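Local coordinates for export chaperone SatS (Mycobacterium tuberculosis H37Rv, PDB 6DNM), which acts as a chaperone for the SecA2 protein export pathway, this chain being its C-terminal domain, at residues S55-H67 with Y77-V91. Sequence-based numbering, arbitrary orientation.
Sequences SERALARYLADEH and YDDIRTAATDGSLAV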
loop_
_atom_site.group_PDB
_atom_site.type_symbol
_atom_site.label_atom_id
_atom_site.label_comp_id
_atom_site.label_asym_id
_atom_site.label_seq_id
_atom_site.Cartn_x
_atom_site.Cartn_y
_atom_site.Cartn_z
ATOM N N SER A 55 -13.963 -3.658 -3.926
ATOM C CA SER A 55 -14.721 -4.142 -2.787
ATOM C C SER A 55 -14.110 -5.444 -2.308
ATOM O O SER A 55 -13.404 -6.141 -3.047
ATOM C CB SER A 55 -16.192 -4.376 -3.141
ATOM O OG SER A 55 -16.323 -5.430 -4.083
ATOM N N GLU A 56 -14.434 -5.782 -1.063
ATOM C CA GLU A 56 -14.035 -7.078 -0.539
ATOM C C GLU A 56 -14.684 -8.212 -1.325
ATOM O O GLU A 56 -14.040 -9.234 -1.589
ATOM C CB GLU A 56 -14.346 -7.149 0.951
ATOM C CG GLU A 56 -13.608 -6.079 1.752
ATOM C CD GLU A 56 -14.322 -5.688 3.032
ATOM O OE1 GLU A 56 -14.775 -4.520 3.144
ATOM O OE2 GLU A 56 -14.419 -6.548 3.929
ATOM N N ARG A 57 -15.939 -8.034 -1.752
ATOM C CA ARG A 57 -16.613 -9.079 -2.519
ATOM C C ARG A 57 -15.906 -9.331 -3.846
ATOM O O ARG A 57 -15.741 -10.483 -4.263
ATOM C CB ARG A 57 -18.080 -8.713 -2.756
ATOM C CG ARG A 57 -18.874 -9.782 -3.506
ATOM C CD ARG A 57 -20.387 -9.564 -3.413
ATOM N NE ARG A 57 -20.892 -8.707 -4.486
ATOM C CZ ARG A 57 -22.176 -8.407 -4.657
ATOM N NH1 ARG A 57 -23.090 -8.897 -3.827
ATOM N NH2 ARG A 57 -22.553 -7.621 -5.661
ATOM N N ALA A 58 -15.485 -8.261 -4.524
ATOM C CA ALA A 58 -14.786 -8.425 -5.791
ATOM C C ALA A 58 -13.477 -9.176 -5.589
ATOM O O ALA A 58 -13.130 -10.057 -6.383
ATOM C CB ALA A 58 -14.551 -7.056 -6.434
ATOM N N LEU A 59 -12.735 -8.835 -4.529
ATOM C CA LEU A 59 -11.504 -9.548 -4.206
ATOM C C LEU A 59 -11.780 -11.024 -3.930
ATOM O O LEU A 59 -11.085 -11.906 -4.447
ATOM C CB LEU A 59 -10.837 -8.867 -3.008
ATOM C CG LEU A 59 -9.593 -9.530 -2.398
ATOM C CD1 LEU A 59 -8.534 -9.849 -3.454
ATOM C CD2 LEU A 59 -9.011 -8.670 -1.266
ATOM N N ALA A 60 -12.811 -11.316 -3.135
ATOM C CA ALA A 60 -13.146 -12.705 -2.835
ATOM C C ALA A 60 -13.528 -13.475 -4.097
ATOM O O ALA A 60 -13.172 -14.653 -4.241
ATOM C CB ALA A 60 -14.269 -12.759 -1.800
ATOM N N ARG A 61 -14.250 -12.831 -5.024
ATOM C CA ARG A 61 -14.604 -13.493 -6.281
ATOM C C ARG A 61 -13.360 -13.843 -7.081
ATOM O O ARG A 61 -13.261 -14.937 -7.651
ATOM C CB ARG A 61 -15.487 -12.576 -7.125
ATOM C CG ARG A 61 -16.904 -12.482 -6.662
ATOM C CD ARG A 61 -17.654 -13.717 -7.007
ATOM N NE ARG A 61 -19.039 -13.594 -6.581
ATOM C CZ ARG A 61 -19.729 -14.584 -6.034
ATOM N NH1 ARG A 61 -19.151 -15.761 -5.847
ATOM N NH2 ARG A 61 -20.986 -14.390 -5.673
ATOM N N TYR A 62 -12.412 -12.910 -7.152
ATOM C CA TYR A 62 -11.166 -13.161 -7.859
ATOM C C TYR A 62 -10.410 -14.326 -7.233
ATOM O O TYR A 62 -9.898 -15.201 -7.946
ATOM C CB TYR A 62 -10.322 -11.887 -7.828
ATOM C CG TYR A 62 -8.974 -12.008 -8.499
ATOM C CD1 TYR A 62 -8.823 -11.731 -9.851
ATOM C CD2 TYR A 62 -7.845 -12.382 -7.773
ATOM C CE1 TYR A 62 -7.588 -11.835 -10.468
ATOM C CE2 TYR A 62 -6.606 -12.497 -8.380
ATOM C CZ TYR A 62 -6.480 -12.219 -9.728
ATOM O OH TYR A 62 -5.243 -12.331 -10.334
ATOM N N LEU A 63 -10.353 -14.369 -5.899
ATOM C CA LEU A 63 -9.595 -15.399 -5.199
ATOM C C LEU A 63 -10.226 -16.781 -5.319
ATOM O O LEU A 63 -9.552 -17.776 -5.042
ATOM C CB LEU A 63 -9.419 -15.014 -3.726
ATOM C CG LEU A 63 -8.585 -13.759 -3.471
ATOM C CD1 LEU A 63 -8.765 -13.278 -2.033
ATOM C CD2 LEU A 63 -7.121 -14.040 -3.784
ATOM N N ALA A 64 -11.493 -16.864 -5.730
ATOM C CA ALA A 64 -12.128 -18.155 -5.982
ATOM C C ALA A 64 -11.670 -18.786 -7.285
ATOM O O ALA A 64 -11.865 -19.992 -7.475
ATOM C CB ALA A 64 -13.648 -18.002 -6.027
ATOM N N ASP A 65 -11.089 -18.004 -8.188
ATOM C CA ASP A 65 -10.695 -18.506 -9.494
ATOM C C ASP A 65 -9.238 -18.943 -9.473
ATOM O O ASP A 65 -8.429 -18.443 -8.687
ATOM C CB ASP A 65 -10.878 -17.423 -10.558
ATOM C CG ASP A 65 -12.326 -17.196 -10.913
ATOM O OD1 ASP A 65 -13.118 -18.146 -10.759
ATOM O OD2 ASP A 65 -12.676 -16.079 -11.346
ATOM N N GLU A 66 -8.914 -19.893 -10.344
ATOM C CA GLU A 66 -7.526 -20.284 -10.545
ATOM C C GLU A 66 -6.772 -19.128 -11.181
ATOM O O GLU A 66 -7.258 -18.501 -12.127
ATOM C CB GLU A 66 -7.456 -21.498 -11.465
ATOM C CG GLU A 66 -6.249 -22.386 -11.235
ATOM C CD GLU A 66 -6.413 -23.285 -10.028
ATOM O OE1 GLU A 66 -6.179 -22.811 -8.895
ATOM O OE2 GLU A 66 -6.780 -24.465 -10.213
ATOM N N HIS A 67 -5.583 -18.846 -10.663
ATOM C CA HIS A 67 -4.800 -17.725 -11.147
ATOM C C HIS A 67 -3.324 -18.068 -11.054
ATOM O O HIS A 67 -2.898 -18.854 -10.202
ATOM C CB HIS A 67 -5.057 -16.452 -10.328
ATOM C CG HIS A 67 -6.414 -15.858 -10.536
ATOM N ND1 HIS A 67 -6.842 -15.384 -11.757
ATOM C CD2 HIS A 67 -7.436 -15.653 -9.674
ATOM C CE1 HIS A 67 -8.073 -14.917 -11.640
ATOM N NE2 HIS A 67 -8.458 -15.073 -10.387
ATOM N N TYR A 77 -1.304 -20.125 -0.035
ATOM C CA TYR A 77 -2.251 -19.533 -0.972
ATOM C C TYR A 77 -3.455 -20.443 -1.199
ATOM O O TYR A 77 -4.590 -19.968 -1.316
ATOM C CB TYR A 77 -1.583 -19.163 -2.298
ATOM C CG TYR A 77 -2.566 -18.450 -3.199
ATOM C CD1 TYR A 77 -2.877 -17.113 -2.990
ATOM C CD2 TYR A 77 -3.239 -19.133 -4.214
ATOM C CE1 TYR A 77 -3.799 -16.460 -3.785
ATOM C CE2 TYR A 77 -4.163 -18.488 -5.024
ATOM C CZ TYR A 77 -4.440 -17.145 -4.797
ATOM O OH TYR A 77 -5.351 -16.476 -5.582
ATOM N N ASP A 78 -3.232 -21.749 -1.253
ATOM C CA ASP A 78 -4.335 -22.686 -1.450
ATOM C C ASP A 78 -5.377 -22.582 -0.351
ATOM O O ASP A 78 -6.529 -22.799 -0.614
ATOM C CB ASP A 78 -3.852 -24.123 -1.611
ATOM C CG ASP A 78 -4.883 -25.013 -2.321
ATOM O OD1 ASP A 78 -5.083 -24.839 -3.544
ATOM O OD2 ASP A 78 -5.476 -25.878 -1.668
ATOM N N ASP A 79 -4.964 -22.239 0.864
ATOM C CA ASP A 79 -5.923 -22.020 1.945
ATOM C C ASP A 79 -6.848 -20.851 1.629
ATOM O O ASP A 79 -8.044 -20.892 1.940
ATOM C CB ASP A 79 -5.187 -21.762 3.263
ATOM C CG ASP A 79 -4.677 -23.035 3.917
ATOM O OD1 ASP A 79 -4.972 -24.143 3.418
ATOM O OD2 ASP A 79 -3.982 -22.925 4.947
ATOM N N ILE A 80 -6.307 -19.791 1.026
ATOM C CA ILE A 80 -7.135 -18.651 0.641
ATOM C C ILE A 80 -8.119 -19.046 -0.449
ATOM O O ILE A 80 -9.319 -18.762 -0.356
ATOM C CB ILE A 80 -6.258 -17.463 0.214
ATOM C CG1 ILE A 80 -5.384 -17.001 1.387
ATOM C CG2 ILE A 80 -7.135 -16.332 -0.337
ATOM C CD1 ILE A 80 -4.258 -16.072 0.994
ATOM N N ARG A 81 -7.621 -19.700 -1.501
ATOM C CA ARG A 81 -8.482 -20.077 -2.617
ATOM C C ARG A 81 -9.575 -21.034 -2.165
ATOM O O ARG A 81 -10.740 -20.885 -2.554
ATOM C CB ARG A 81 -7.637 -20.697 -3.734
ATOM C CG ARG A 81 -8.452 -21.158 -4.934
ATOM C CD ARG A 81 -7.562 -21.540 -6.103
ATOM N NE ARG A 81 -6.691 -22.666 -5.780
ATOM C CZ ARG A 81 -6.968 -23.931 -6.079
ATOM N NH1 ARG A 81 -8.099 -24.235 -6.702
ATOM N NH2 ARG A 81 -6.118 -24.892 -5.750
ATOM N N THR A 82 -9.217 -22.012 -1.325
ATOM C CA THR A 82 -10.195 -22.972 -0.817
ATOM C C THR A 82 -11.229 -22.295 0.077
ATOM O O THR A 82 -12.412 -22.647 0.044
ATOM C CB THR A 82 -9.476 -24.092 -0.054
ATOM O OG1 THR A 82 -8.522 -24.726 -0.916
ATOM C CG2 THR A 82 -10.464 -25.130 0.420
ATOM N N ALA A 83 -10.808 -21.320 0.884
ATOM C CA ALA A 83 -11.784 -20.570 1.669
ATOM C C ALA A 83 -12.731 -19.797 0.761
ATOM O O ALA A 83 -13.937 -19.723 1.027
ATOM C CB ALA A 83 -11.073 -19.632 2.646
ATOM N N ALA A 84 -12.195 -19.184 -0.299
ATOM C CA ALA A 84 -13.046 -18.479 -1.252
ATOM C C ALA A 84 -14.073 -19.418 -1.876
ATOM O O ALA A 84 -15.264 -19.089 -1.956
ATOM C CB ALA A 84 -12.188 -17.819 -2.332
ATOM N N THR A 85 -13.632 -20.597 -2.324
ATOM C CA THR A 85 -14.573 -21.517 -2.958
ATOM C C THR A 85 -15.500 -22.180 -1.942
ATOM O O THR A 85 -16.624 -22.556 -2.293
ATOM C CB THR A 85 -13.844 -22.534 -3.850
ATOM O OG1 THR A 85 -12.887 -23.272 -3.082
ATOM C CG2 THR A 85 -13.119 -21.813 -4.991
ATOM N N ASP A 86 -15.063 -22.317 -0.686
ATOM C CA ASP A 86 -15.944 -22.821 0.363
ATOM C C ASP A 86 -17.040 -21.827 0.707
ATOM O O ASP A 86 -18.033 -22.208 1.333
ATOM C CB ASP A 86 -15.167 -23.055 1.661
ATOM C CG ASP A 86 -14.378 -24.344 1.669
ATOM O OD1 ASP A 86 -14.529 -25.168 0.739
ATOM O OD2 ASP A 86 -13.615 -24.530 2.640
ATOM N N GLY A 87 -16.860 -20.557 0.355
ATOM C CA GLY A 87 -17.768 -19.522 0.796
ATOM C C GLY A 87 -17.491 -18.993 2.183
ATOM O O GLY A 87 -18.289 -18.205 2.701
ATOM N N SER A 88 -16.380 -19.387 2.798
ATOM C CA SER A 88 -16.061 -19.003 4.164
ATOM C C SER A 88 -15.024 -17.894 4.244
ATOM O O SER A 88 -14.710 -17.443 5.350
ATOM C CB SER A 88 -15.556 -20.222 4.939
ATOM O OG SER A 88 -14.364 -20.718 4.352
ATOM N N LEU A 89 -14.476 -17.456 3.111
ATOM C CA LEU A 89 -13.476 -16.398 3.120
ATOM C C LEU A 89 -14.103 -15.111 3.637
ATOM O O LEU A 89 -15.149 -14.673 3.150
ATOM C CB LEU A 89 -12.936 -16.177 1.709
ATOM C CG LEU A 89 -11.783 -15.168 1.627
ATOM C CD1 LEU A 89 -10.506 -15.774 2.195
ATOM C CD2 LEU A 89 -11.561 -14.697 0.198
ATOM N N ALA A 90 -13.466 -14.512 4.634
ATOM C CA ALA A 90 -13.947 -13.272 5.237
ATOM C C ALA A 90 -12.779 -12.305 5.154
ATOM O O ALA A 90 -11.862 -12.366 5.979
ATOM C CB ALA A 90 -14.386 -13.483 6.681
ATOM N N VAL A 91 -12.799 -11.446 4.140
ATOM C CA VAL A 91 -11.743 -10.459 3.975
ATOM C C VAL A 91 -11.908 -9.410 5.062
ATOM O O VAL A 91 -12.990 -8.836 5.235
ATOM C CB VAL A 91 -11.783 -9.838 2.573
ATOM C CG1 VAL A 91 -10.640 -8.852 2.402
ATOM C CG2 VAL A 91 -11.708 -10.931 1.526
HETATM O O HOH W 1 -7.200 -18.064 -6.402
#
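Leu-63 of helix 56-63 packs against helix 77-86 and the loop behind it in a helix-helix crossing, the two axes 8.7 Å apart at closest approach and their directions 110° apart. Its CB lies 4.2 Å from Ala-84 CB. CG is anti to the carbonyl carbon (chi1 -65°), which carries both methyls over helix 77-86: CD1 touches both Ile-80 CG2 (3.9 Å) and Leu-89 CD2 (3.8 Å), while CD2 meets the Tyr-77 ring obliquely, 3.5 Å from Tyr-77 OH. Strand 29-37 adds Leu-33 to this apolar cluster, and Trp-13 of helix 12-16 touches both Ile-80 and Leu-89. Ala-84, a small side chain at the crossing, lies against the backbone of Leu-63 and Ala-64, its CB 3.6 Å from Ala-64 N. A Schellman motif at Gly-87 ends the second helix; beyond it, Leu-89 reaches Ala-60 and Val-91 packs on Glu-56 and Leu-59. No direct hydrogen bond joins the two segments; a water bridges them instead, donating to Leu-63 O and Asp-65 O and accepting from Tyr-77 OH, a hydroxyl also hydrogen-bonded to His-69. Leu-63 O additionally receives a CA-H...O contact from Arg-81. At the exposed margin Arg-81 is bent at chi3, and its NH2 pairs with Asp-78 of its own helix at a doubtfully short distance. Glu-66 comes over one guanidinium face, the planes 61° apart, and its OE1 stands 3.2 Å from Arg-81 NE with no N-H directed at it, a purely electrostatic salt bridge.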